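Local coordinates for protein shikimate dehydrogenase (NADP(+)) (Thermotoga maritima, PDB 3U62) that probably catalyses the reversible NADPH-linked reduction of 3-dehydroshikimate to shikimate, the fourth step of chorismate biosynthesis, at residues M1-V10 / E52-H62; I37-R47 / P61-Y69. All coordinates share one frame; numbering follows the deposited sequence.

How the interactions relate
From the N terminus, strand 2-7 comes first; the chain then passes through helix 15-26 and strand 31-36 before segment 37-47 leads into helix 42-52. Interaction 1 closes the first loop when strand 55-58 returns beside strand 2-7. Interaction 2 closes the second, bringing residues 61-69 back onto the start of that helix. The segments alternate, so the two loops cross, and the contacts share P61 and H62. Strands 31-36 and 55-58, joined through helix 42-52, make a beta-alpha-beta crossover that leaps over strand 2-7. Interaction 1 thus joins two neighbouring strands of the sheet, whereas interaction 2 ties the helix to the residues that follow strand 55-58; G7 O and I37 N, 3.0 Å apart, probably hydrogen-bond where they meet.

Interaction 1: M1-V10 / E52-H62; sequences MKFCIIGYPV and EYDGFNATIPH
I5 and I6 pair with N57 and A58 where strands 2-7 and 55-58 run parallel in the mixed sheet of the substrate-binding domain, and the pairing shows how one contact can be tight at its centre and slack at its end. At the centre the backbones alternate as parallel strands require: N57 N donates to C4 O (2.8 Å), I6 N to N57 O (2.8 Å) and T59 N to I6 O (2.9 Å), so N57 grips the backbone before and after I5. On one face of the sheet I5 CD1 presses on N57 CB at 3.4 Å. On the other, the first torsion of I6 (chi1 67°) sets CG1 between its backbone N and carbonyl carbon; CG1 comes within 4.0 Å of F56 CD1, and CD1 fits against A58 CB and H62 CB, the latter at 3.4 Å. Helix 42-52 closes over this face through F42, I46, I49 and L50. Past the strand ends, Y8 N still reaches I60 O, and T59, just after strand 55-58, is predicted to bind shikimate.

Toward the N terminus the grip relaxes. K2 O receives weak bonds from D54 N and G55 N, and C4 N is buried without a partner. The firm link here comes from a side chain: K2 N meets D54 OD1 at 2.8 Å (164° at the hydrogen), on the anti side of the carboxylate, while D54 OD2 is engaged in a salt bridge with R87. The K2 chain passes E52 O and leads off to the exposed surface. From this end Y53 reaches back toward the centre: its hydroxyl bonds to E35 and its ring carries C4 SG over its centre, 3.5 Å from the centroid and 5° off the normal.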
loop_
_atom_site.group_PDB
_atom_site.type_symbol
_atom_site.label_atom_id
_atom_site.label_comp_id
_atom_site.label_asym_id
_atom_site.label_seq_id
_atom_site.Cartn_x
_atom_site.Cartn_y
_atom_site.Cartn_z
ATOM N N MET A 1 23.701 -9.131 -0.619
ATOM C CA MET A 1 22.340 -9.735 -0.522
ATOM C C MET A 1 21.500 -9.451 -1.765
ATOM O O MET A 1 21.710 -8.452 -2.457
ATOM C CB MET A 1 21.612 -9.245 0.736
ATOM C CG MET A 1 22.209 -9.770 2.043
ATOM S SD MET A 1 21.202 -9.386 3.491
ATOM C CE MET A 1 21.475 -7.622 3.654
ATOM N N LYS A 2 20.548 -10.340 -2.036
ATOM C CA LYS A 2 19.680 -10.237 -3.207
ATOM C C LYS A 2 18.230 -10.008 -2.795
ATOM O O LYS A 2 17.703 -10.704 -1.922
ATOM C CB LYS A 2 19.781 -11.502 -4.064
ATOM C CG LYS A 2 21.130 -11.713 -4.735
ATOM C CD LYS A 2 21.170 -13.041 -5.473
ATOM C CE LYS A 2 22.526 -13.285 -6.110
ATOM N NZ LYS A 2 22.605 -14.627 -6.751
ATOM N N PHE A 3 17.594 -9.025 -3.432
ATOM C CA PHE A 3 16.192 -8.693 -3.186
ATOM C C PHE A 3 15.451 -8.584 -4.514
ATOM O O PHE A 3 16.079 -8.499 -5.571
ATOM C CB PHE A 3 16.080 -7.375 -2.406
ATOM C CG PHE A 3 16.861 -7.362 -1.122
ATOM C CD1 PHE A 3 18.147 -6.831 -1.077
ATOM C CD2 PHE A 3 16.316 -7.895 0.043
ATOM C CE1 PHE A 3 18.877 -6.827 0.109
ATOM C CE2 PHE A 3 17.039 -7.897 1.232
ATOM C CZ PHE A 3 18.321 -7.359 1.266
ATOM N N CYS A 4 14.122 -8.607 -4.458
ATOM C CA CYS A 4 13.295 -8.348 -5.631
ATOM C C CYS A 4 11.904 -7.920 -5.197
ATOM O O CYS A 4 11.598 -7.871 -3.999
ATOM C CB CYS A 4 13.208 -9.585 -6.536
ATOM S SG CYS A 4 12.450 -11.042 -5.774
ATOM N N ILE A 5 11.068 -7.592 -6.172
ATOM C CA ILE A 5 9.649 -7.418 -5.932
ATOM C C ILE A 5 8.900 -8.497 -6.711
ATOM O O ILE A 5 9.168 -8.726 -7.894
ATOM C CB ILE A 5 9.161 -5.987 -6.300
ATOM C CG1 ILE A 5 7.660 -5.821 -6.024
ATOM C CG2 ILE A 5 9.523 -5.612 -7.742
ATOM C CD1 ILE A 5 7.346 -4.943 -4.835
ATOM N N ILE A 6 7.980 -9.175 -6.031
ATOM C CA ILE A 6 7.147 -10.187 -6.669
ATOM C C ILE A 6 5.704 -9.700 -6.745
ATOM O O ILE A 6 5.237 -8.963 -5.870
ATOM C CB ILE A 6 7.256 -11.583 -5.972
ATOM C CG1 ILE A 6 6.665 -11.557 -4.551
ATOM C CG2 ILE A 6 8.716 -12.052 -5.917
ATOM C CD1 ILE A 6 5.204 -12.031 -4.480
ATOM N N GLY A 7 5.009 -10.105 -7.802
ATOM C CA GLY A 7 3.634 -9.679 -8.030
ATOM C C GLY A 7 3.170 -9.987 -9.437
ATOM O O GLY A 7 3.854 -10.691 -10.188
ATOM N N TYR A 8 1.996 -9.460 -9.783
ATOM C CA TYR A 8 1.376 -9.692 -11.081
ATOM C C TYR A 8 0.262 -8.671 -11.293
ATOM O O TYR A 8 -0.845 -8.849 -10.780
ATOM C CB TYR A 8 0.806 -11.109 -11.142
ATOM C CG TYR A 8 0.497 -11.599 -12.529
ATOM C CD1 TYR A 8 1.524 -11.942 -13.410
ATOM C CD2 TYR A 8 -0.819 -11.744 -12.958
ATOM C CE1 TYR A 8 1.251 -12.402 -14.685
ATOM C CE2 TYR A 8 -1.106 -12.206 -14.234
ATOM C CZ TYR A 8 -0.066 -12.534 -15.090
ATOM O OH TYR A 8 -0.343 -12.991 -16.357
ATOM N N PRO A 9 0.546 -7.589 -12.045
ATOM C CA PRO A 9 1.804 -7.292 -12.736
ATOM C C PRO A 9 2.861 -6.654 -11.831
ATOM O O PRO A 9 2.531 -6.138 -10.758
ATOM C CB PRO A 9 1.372 -6.288 -13.804
ATOM C CG PRO A 9 0.240 -5.552 -13.178
ATOM C CD PRO A 9 -0.458 -6.530 -12.265
ATOM N N VAL A 10 4.118 -6.690 -12.273
ATOM C CA VAL A 10 5.206 -6.056 -11.534
ATOM C C VAL A 10 6.337 -5.534 -12.435
ATOM O O VAL A 10 7.248 -4.853 -11.960
ATOM C CB VAL A 10 5.749 -6.989 -10.413
ATOM C CG1 VAL A 10 6.898 -7.869 -10.911
ATOM C CG2 VAL A 10 6.168 -6.164 -9.196
ATOM N N GLU A 52 16.510 -18.218 -3.706
ATOM C CA GLU A 52 17.404 -17.372 -4.503
ATOM C C GLU A 52 17.606 -15.960 -3.961
ATOM O O GLU A 52 18.586 -15.293 -4.303
ATOM C CB GLU A 52 16.929 -17.316 -5.960
ATOM C CG GLU A 52 17.220 -18.588 -6.748
ATOM C CD GLU A 52 16.647 -18.581 -8.158
ATOM O OE1 GLU A 52 16.077 -17.555 -8.586
ATOM O OE2 GLU A 52 16.771 -19.623 -8.841
ATOM N N TYR A 53 16.683 -15.514 -3.114
ATOM C CA TYR A 53 16.725 -14.159 -2.575
ATOM C C TYR A 53 16.801 -14.166 -1.054
ATOM O O TYR A 53 16.163 -14.995 -0.400
ATOM C CB TYR A 53 15.491 -13.373 -3.026
ATOM C CG TYR A 53 15.412 -13.148 -4.518
ATOM C CD1 TYR A 53 16.030 -12.045 -5.105
ATOM C CD2 TYR A 53 14.715 -14.032 -5.343
ATOM C CE1 TYR A 53 15.963 -11.830 -6.472
ATOM C CE2 TYR A 53 14.639 -13.826 -6.712
ATOM C CZ TYR A 53 15.264 -12.722 -7.268
ATOM O OH TYR A 53 15.199 -12.503 -8.624
ATOM N N ASP A 54 17.584 -13.242 -0.502
ATOM C CA ASP A 54 17.661 -13.054 0.949
ATOM C C ASP A 54 16.354 -12.478 1.480
ATOM O O ASP A 54 15.884 -12.858 2.555
ATOM C CB ASP A 54 18.825 -12.129 1.308
ATOM C CG ASP A 54 20.169 -12.726 0.956
ATOM O OD1 ASP A 54 20.667 -12.455 -0.158
ATOM O OD2 ASP A 54 20.719 -13.485 1.781
ATOM N N GLY A 55 15.781 -11.554 0.716
ATOM C CA GLY A 55 14.513 -10.935 1.057
ATOM C C GLY A 55 13.826 -10.439 -0.193
ATOM O O GLY A 55 14.412 -10.456 -1.278
ATOM N N PHE A 56 12.578 -10.008 -0.046
ATOM C CA PHE A 56 11.821 -9.472 -1.168
ATOM C C PHE A 56 10.576 -8.727 -0.722
ATOM O O PHE A 56 10.103 -8.893 0.405
ATOM C CB PHE A 56 11.452 -10.573 -2.182
ATOM C CG PHE A 56 10.684 -11.730 -1.594
ATOM C CD1 PHE A 56 9.291 -11.735 -1.600
ATOM C CD2 PHE A 56 11.353 -12.831 -1.069
ATOM C CE1 PHE A 56 8.579 -12.808 -1.070
ATOM C CE2 PHE A 56 10.651 -13.910 -0.538
ATOM C CZ PHE A 56 9.261 -13.899 -0.539
ATOM N N ASN A 57 10.061 -7.895 -1.621
ATOM C CA ASN A 57 8.757 -7.291 -1.444
ATOM C C ASN A 57 7.710 -8.071 -2.222
ATOM O O ASN A 57 8.009 -8.679 -3.253
ATOM C CB ASN A 57 8.771 -5.829 -1.889
ATOM C CG ASN A 57 9.529 -4.934 -0.930
ATOM O OD1 ASN A 57 9.239 -4.891 0.266
ATOM N ND2 ASN A 57 10.506 -4.201 -1.452
ATOM N N ALA A 58 6.486 -8.060 -1.710
ATOM C CA ALA A 58 5.355 -8.658 -2.398
ATOM C C ALA A 58 4.300 -7.587 -2.615
ATOM O O ALA A 58 3.997 -6.811 -1.706
ATOM C CB ALA A 58 4.786 -9.806 -1.584
ATOM N N THR A 59 3.759 -7.534 -3.825
ATOM C CA THR A 59 2.633 -6.658 -4.116
ATOM C C THR A 59 1.469 -7.509 -4.634
ATOM O O THR A 59 1.521 -8.740 -4.550
ATOM C CB THR A 59 3.029 -5.506 -5.085
ATOM O OG1 THR A 59 1.940 -4.584 -5.217
ATOM C CG2 THR A 59 3.434 -6.037 -6.462
ATOM N N ILE A 60 0.424 -6.864 -5.147
ATOM C CA ILE A 60 -0.730 -7.582 -5.694
ATOM C C ILE A 60 -0.305 -8.592 -6.765
ATOM O O ILE A 60 0.596 -8.310 -7.561
ATOM C CB ILE A 60 -1.811 -6.621 -6.262
ATOM C CG1 ILE A 60 -1.223 -5.697 -7.341
ATOM C CG2 ILE A 60 -2.463 -5.822 -5.132
ATOM C CD1 ILE A 60 -2.257 -5.102 -8.288
ATOM N N PRO A 61 -0.940 -9.779 -6.783
ATOM C CA PRO A 61 -1.978 -10.253 -5.871
ATOM C C PRO A 61 -1.450 -11.278 -4.865
ATOM O O PRO A 61 -2.127 -12.270 -4.577
ATOM C CB PRO A 61 -2.960 -10.933 -6.825
ATOM C CG PRO A 61 -2.077 -11.487 -7.937
ATOM C CD PRO A 61 -0.760 -10.719 -7.905
ATOM N N HIS A 62 -0.257 -11.031 -4.323
ATOM C CA HIS A 62 0.465 -12.056 -3.569
ATOM C C HIS A 62 0.731 -11.770 -2.093
ATOM O O HIS A 62 1.348 -12.595 -1.415
ATOM C CB HIS A 62 1.794 -12.365 -4.260
ATOM C CG HIS A 62 1.643 -12.946 -5.629
ATOM N ND1 HIS A 62 2.605 -12.814 -6.609
ATOM C CD2 HIS A 62 0.643 -13.674 -6.180
ATOM C CE1 HIS A 62 2.202 -13.435 -7.704
ATOM N NE2 HIS A 62 1.009 -13.956 -7.474
#

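Interaction 2: I37-R47 / P61-Y69; sequences IPPESFDTEIR and PHKERVMRY. With SO4 (sulfate ion), chain C.
R65 runs back across F42, its CD lying over one face of the ring, 3.5 Å from F42 CG, while I46 CB covers the opposite face. The F42 side chain leaves the helix with CG trans to the backbone N (chi1 -171°), which brings its ring to two further aromatic groups. Its edge points at the face of Y69 in an offset edge-to-face pair, centroids 5.7 Å apart and planes at 64°. Its CD1 sits over the centre of the H62 ring, the two planes inclined at 47°; V66 meets its far end at CZ.

This aromatic cluster fastens the start of helix 42-52 to the segment after strand 55-58, which carries K63, the predicted proton acceptor. Just beyond H62, a sulfate, probably from the crystallisation liquor, is held by K63 N, K63 NZ and E64 N, and also by G118 N of the predicted NADP(+) site. A bend at chi3 turns the R65 guanidinium back to lay one face on P39 CB (NH2 to CB 3.8 Å), and NH2 also bonds to P61 O from above the carbonyl plane.

I46 CG2 stands almost squarely over the Y69 ring, 3.6 Å from the centroid. At the rim of that ring the hydroxyl Y69 OH donates to D43 OD2, 2.6 Å away, on the anti side of the carboxylate. R47 NH2 approaches the same oxygen from the syn side at 3.0 Å, completing a salt bridge, while R47 NE bonds to D43 O.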
loop_
_atom_site.group_PDB
_atom_site.type_symbol
_atom_site.label_atom_id
_atom_site.label_comp_id
_atom_site.label_asym_id
_atom_site.label_seq_id
_atom_site.Cartn_x
_atom_site.Cartn_y
_atom_site.Cartn_z
ATOM N N ILE A 37 5.062 -13.148 -11.351
ATOM C CA ILE A 37 4.574 -14.515 -11.196
ATOM C C ILE A 37 3.048 -14.535 -11.252
ATOM O O ILE A 37 2.394 -13.884 -10.439
ATOM C CB ILE A 37 5.045 -15.127 -9.848
ATOM C CG1 ILE A 37 6.562 -14.966 -9.685
ATOM C CG2 ILE A 37 4.639 -16.601 -9.759
ATOM C CD1 ILE A 37 7.064 -15.102 -8.253
ATOM N N PRO A 38 2.477 -15.268 -12.227
ATOM C CA PRO A 38 1.022 -15.410 -12.255
ATOM C C PRO A 38 0.518 -16.252 -11.077
ATOM O O PRO A 38 1.238 -17.145 -10.618
ATOM C CB PRO A 38 0.761 -16.121 -13.588
ATOM C CG PRO A 38 2.032 -16.820 -13.911
ATOM C CD PRO A 38 3.122 -15.953 -13.362
ATOM N N PRO A 39 -0.705 -15.963 -10.583
ATOM C CA PRO A 39 -1.285 -16.682 -9.443
ATOM C C PRO A 39 -1.254 -18.204 -9.601
ATOM O O PRO A 39 -1.005 -18.918 -8.625
ATOM C CB PRO A 39 -2.733 -16.185 -9.420
ATOM C CG PRO A 39 -2.665 -14.827 -10.003
ATOM C CD PRO A 39 -1.592 -14.881 -11.053
ATOM N N GLU A 40 -1.492 -18.685 -10.820
ATOM C CA GLU A 40 -1.516 -20.118 -11.115
ATOM C C GLU A 40 -0.144 -20.793 -10.995
ATOM O O GLU A 40 -0.063 -22.019 -10.854
ATOM C CB GLU A 40 -2.144 -20.386 -12.490
ATOM C CG GLU A 40 -1.385 -19.799 -13.692
ATOM C CD GLU A 40 -1.826 -18.389 -14.076
ATOM O OE1 GLU A 40 -2.394 -17.665 -13.226
ATOM O OE2 GLU A 40 -1.596 -17.998 -15.240
ATOM N N SER A 41 0.923 -19.998 -11.053
ATOM C CA SER A 41 2.285 -20.522 -10.972
ATOM C C SER A 41 2.945 -20.273 -9.617
ATOM O O SER A 41 4.069 -20.724 -9.383
ATOM C CB SER A 41 3.151 -19.922 -12.083
ATOM O OG SER A 41 2.616 -20.213 -13.362
ATOM N N PHE A 42 2.243 -19.575 -8.726
ATOM C CA PHE A 42 2.832 -19.112 -7.466
ATOM C C PHE A 42 3.396 -20.217 -6.572
ATOM O O PHE A 42 4.541 -20.118 -6.130
ATOM C CB PHE A 42 1.842 -18.251 -6.675
ATOM C CG PHE A 42 2.456 -17.561 -5.487
ATOM C CD1 PHE A 42 3.036 -16.303 -5.620
ATOM C CD2 PHE A 42 2.458 -18.169 -4.232
ATOM C CE1 PHE A 42 3.606 -15.659 -4.523
ATOM C CE2 PHE A 42 3.025 -17.534 -3.131
ATOM C CZ PHE A 42 3.599 -16.277 -3.276
ATOM N N ASP A 43 2.602 -21.255 -6.310
ATOM C CA ASP A 43 2.989 -22.304 -5.360
ATOM C C ASP A 43 4.319 -22.974 -5.719
ATOM O O ASP A 43 5.108 -23.320 -4.836
ATOM C CB ASP A 43 1.876 -23.351 -5.223
ATOM C CG ASP A 43 2.290 -24.532 -4.356
ATOM O OD1 ASP A 43 2.256 -25.671 -4.864
ATOM O OD2 ASP A 43 2.653 -24.323 -3.178
ATOM N N THR A 44 4.559 -23.139 -7.016
ATOM C CA THR A 44 5.801 -23.720 -7.496
ATOM C C THR A 44 6.929 -22.680 -7.546
ATOM O O THR A 44 8.049 -22.954 -7.104
ATOM C CB THR A 44 5.606 -24.390 -8.877
ATOM O OG1 THR A 44 4.561 -25.369 -8.789
ATOM C CG2 THR A 44 6.879 -25.074 -9.330
ATOM N N GLU A 45 6.622 -21.491 -8.064
ATOM C CA GLU A 45 7.642 -20.461 -8.304
ATOM C C GLU A 45 8.122 -19.710 -7.059
ATOM O O GLU A 45 9.225 -19.157 -7.065
ATOM C CB GLU A 45 7.191 -19.475 -9.395
ATOM C CG GLU A 45 6.935 -20.107 -10.774
ATOM C CD GLU A 45 8.142 -20.848 -11.344
ATOM O OE1 GLU A 45 9.275 -20.313 -11.276
ATOM O OE2 GLU A 45 7.959 -21.968 -11.871
ATOM N N ILE A 46 7.313 -19.694 -5.997
ATOM C CA ILE A 46 7.707 -19.038 -4.740
ATOM C C ILE A 46 8.837 -19.785 -4.020
ATOM O O ILE A 46 9.633 -19.169 -3.308
ATOM C CB ILE A 46 6.496 -18.786 -3.774
ATOM C CG1 ILE A 46 6.877 -17.838 -2.625
ATOM C CG2 ILE A 46 5.935 -20.095 -3.222
ATOM C CD1 ILE A 46 7.201 -16.410 -3.054
ATOM N N ARG A 47 8.909 -21.098 -4.220
ATOM C CA ARG A 47 9.954 -21.916 -3.603
ATOM C C ARG A 47 11.337 -21.554 -4.150
ATOM O O ARG A 47 12.320 -21.522 -3.402
ATOM C CB ARG A 47 9.643 -23.406 -3.773
ATOM C CG ARG A 47 8.362 -23.825 -3.057
ATOM C CD ARG A 47 7.860 -25.197 -3.477
ATOM N NE ARG A 47 6.454 -25.373 -3.109
ATOM C CZ ARG A 47 6.026 -25.872 -1.950
ATOM N NH1 ARG A 47 6.894 -26.268 -1.024
ATOM N NH2 ARG A 47 4.725 -25.981 -1.718
ATOM N N PRO A 61 -0.940 -9.779 -6.783
ATOM C CA PRO A 61 -1.978 -10.253 -5.871
ATOM C C PRO A 61 -1.450 -11.278 -4.865
ATOM O O PRO A 61 -2.127 -12.270 -4.577
ATOM C CB PRO A 61 -2.960 -10.933 -6.825
ATOM C CG PRO A 61 -2.077 -11.487 -7.937
ATOM C CD PRO A 61 -0.760 -10.719 -7.905
ATOM N N HIS A 62 -0.257 -11.031 -4.323
ATOM C CA HIS A 62 0.465 -12.056 -3.569
ATOM C C HIS A 62 0.731 -11.770 -2.093
ATOM O O HIS A 62 1.348 -12.595 -1.415
ATOM C CB HIS A 62 1.794 -12.365 -4.260
ATOM C CG HIS A 62 1.643 -12.946 -5.629
ATOM N ND1 HIS A 62 2.605 -12.814 -6.609
ATOM C CD2 HIS A 62 0.643 -13.674 -6.180
ATOM C CE1 HIS A 62 2.202 -13.435 -7.704
ATOM N NE2 HIS A 62 1.009 -13.956 -7.474
ATOM N N LYS A 63 0.276 -10.623 -1.590
ATOM C CA LYS A 63 0.562 -10.238 -0.202
ATOM C C LYS A 63 -0.027 -11.207 0.825
ATOM O O LYS A 63 0.658 -11.599 1.774
ATOM C CB LYS A 63 0.119 -8.800 0.086
ATOM C CG LYS A 63 0.913 -7.743 -0.678
ATOM C CD LYS A 63 0.621 -6.327 -0.186
ATOM C CE LYS A 63 -0.825 -5.900 -0.444
ATOM N NZ LYS A 63 -1.187 -5.911 -1.890
ATOM N N GLU A 64 -1.286 -11.592 0.632
ATOM C CA GLU A 64 -1.917 -12.603 1.477
ATOM C C GLU A 64 -1.360 -13.990 1.150
ATOM O O GLU A 64 -1.099 -14.789 2.052
ATOM C CB GLU A 64 -3.442 -12.581 1.307
ATOM C CG GLU A 64 -4.228 -13.363 2.373
ATOM C CD GLU A 64 -4.255 -14.868 2.127
ATOM O OE1 GLU A 64 -4.312 -15.289 0.948
ATOM O OE2 GLU A 64 -4.229 -15.629 3.117
ATOM N N ARG A 65 -1.179 -14.258 -0.141
ATOM C CA ARG A 65 -0.759 -15.568 -0.640
ATOM C C ARG A 65 0.589 -16.028 -0.076
ATOM O O ARG A 65 0.761 -17.211 0.236
ATOM C CB ARG A 65 -0.695 -15.536 -2.167
ATOM C CG ARG A 65 -0.968 -16.869 -2.850
ATOM C CD ARG A 65 -0.737 -16.771 -4.355
ATOM N NE ARG A 65 -1.477 -15.670 -4.970
ATOM C CZ ARG A 65 -2.713 -15.766 -5.454
ATOM N NH1 ARG A 65 -3.374 -16.917 -5.400
ATOM N NH2 ARG A 65 -3.295 -14.703 -5.993
ATOM N N VAL A 66 1.530 -15.095 0.053
ATOM C CA VAL A 66 2.900 -15.414 0.473
ATOM C C VAL A 66 3.011 -15.800 1.959
ATOM O O VAL A 66 4.016 -16.377 2.384
ATOM C CB VAL A 66 3.884 -14.258 0.113
ATOM C CG1 VAL A 66 3.715 -13.066 1.057
ATOM C CG2 VAL A 66 5.332 -14.746 0.099
ATOM N N MET A 67 1.969 -15.493 2.732
ATOM C CA MET A 67 1.955 -15.744 4.175
ATOM C C MET A 67 2.154 -17.207 4.546
ATOM O O MET A 67 2.777 -17.513 5.565
ATOM C CB MET A 67 0.651 -15.247 4.794
ATOM C CG MET A 67 0.454 -13.752 4.694
ATOM S SD MET A 67 -0.989 -13.226 5.621
ATOM C CE MET A 67 -0.358 -13.339 7.311
ATOM N N ARG A 68 1.624 -18.105 3.716
ATOM C CA ARG A 68 1.735 -19.544 3.942
ATOM C C ARG A 68 3.187 -20.031 3.871
ATOM O O ARG A 68 3.528 -21.074 4.436
ATOM C CB ARG A 68 0.866 -20.309 2.936
ATOM C CG ARG A 68 0.674 -21.786 3.265
ATOM C CD ARG A 68 0.090 -22.581 2.108
ATOM N NE ARG A 68 -0.370 -23.890 2.570
ATOM C CZ ARG A 68 -0.743 -24.899 1.786
ATOM N NH1 ARG A 68 -0.716 -24.779 0.463
ATOM N NH2 ARG A 68 -1.143 -26.041 2.331
ATOM N N TYR A 69 4.039 -19.262 3.197
ATOM C CA TYR A 69 5.405 -19.696 2.902
ATOM C C TYR A 69 6.470 -19.058 3.794
ATOM O O TYR A 69 7.657 -19.373 3.676
ATOM C CB TYR A 69 5.720 -19.462 1.421
ATOM C CG TYR A 69 4.750 -20.161 0.496
ATOM C CD1 TYR A 69 3.578 -19.532 0.080
ATOM C CD2 TYR A 69 4.992 -21.463 0.053
ATOM C CE1 TYR A 69 2.676 -20.172 -0.760
ATOM C CE2 TYR A 69 4.094 -22.113 -0.791
ATOM C CZ TYR A 69 2.939 -21.458 -1.193
ATOM O OH TYR A 69 2.044 -22.086 -2.027
HETATM S S SO4 C . -3.077 -8.945 -2.164
HETATM O O1 SO4 C . -3.962 -9.135 -3.309
HETATM O O2 SO4 C . -3.084 -10.153 -1.339
HETATM O O3 SO4 C . -3.544 -7.809 -1.377
HETATM O O4 SO4 C . -1.722 -8.678 -2.637
#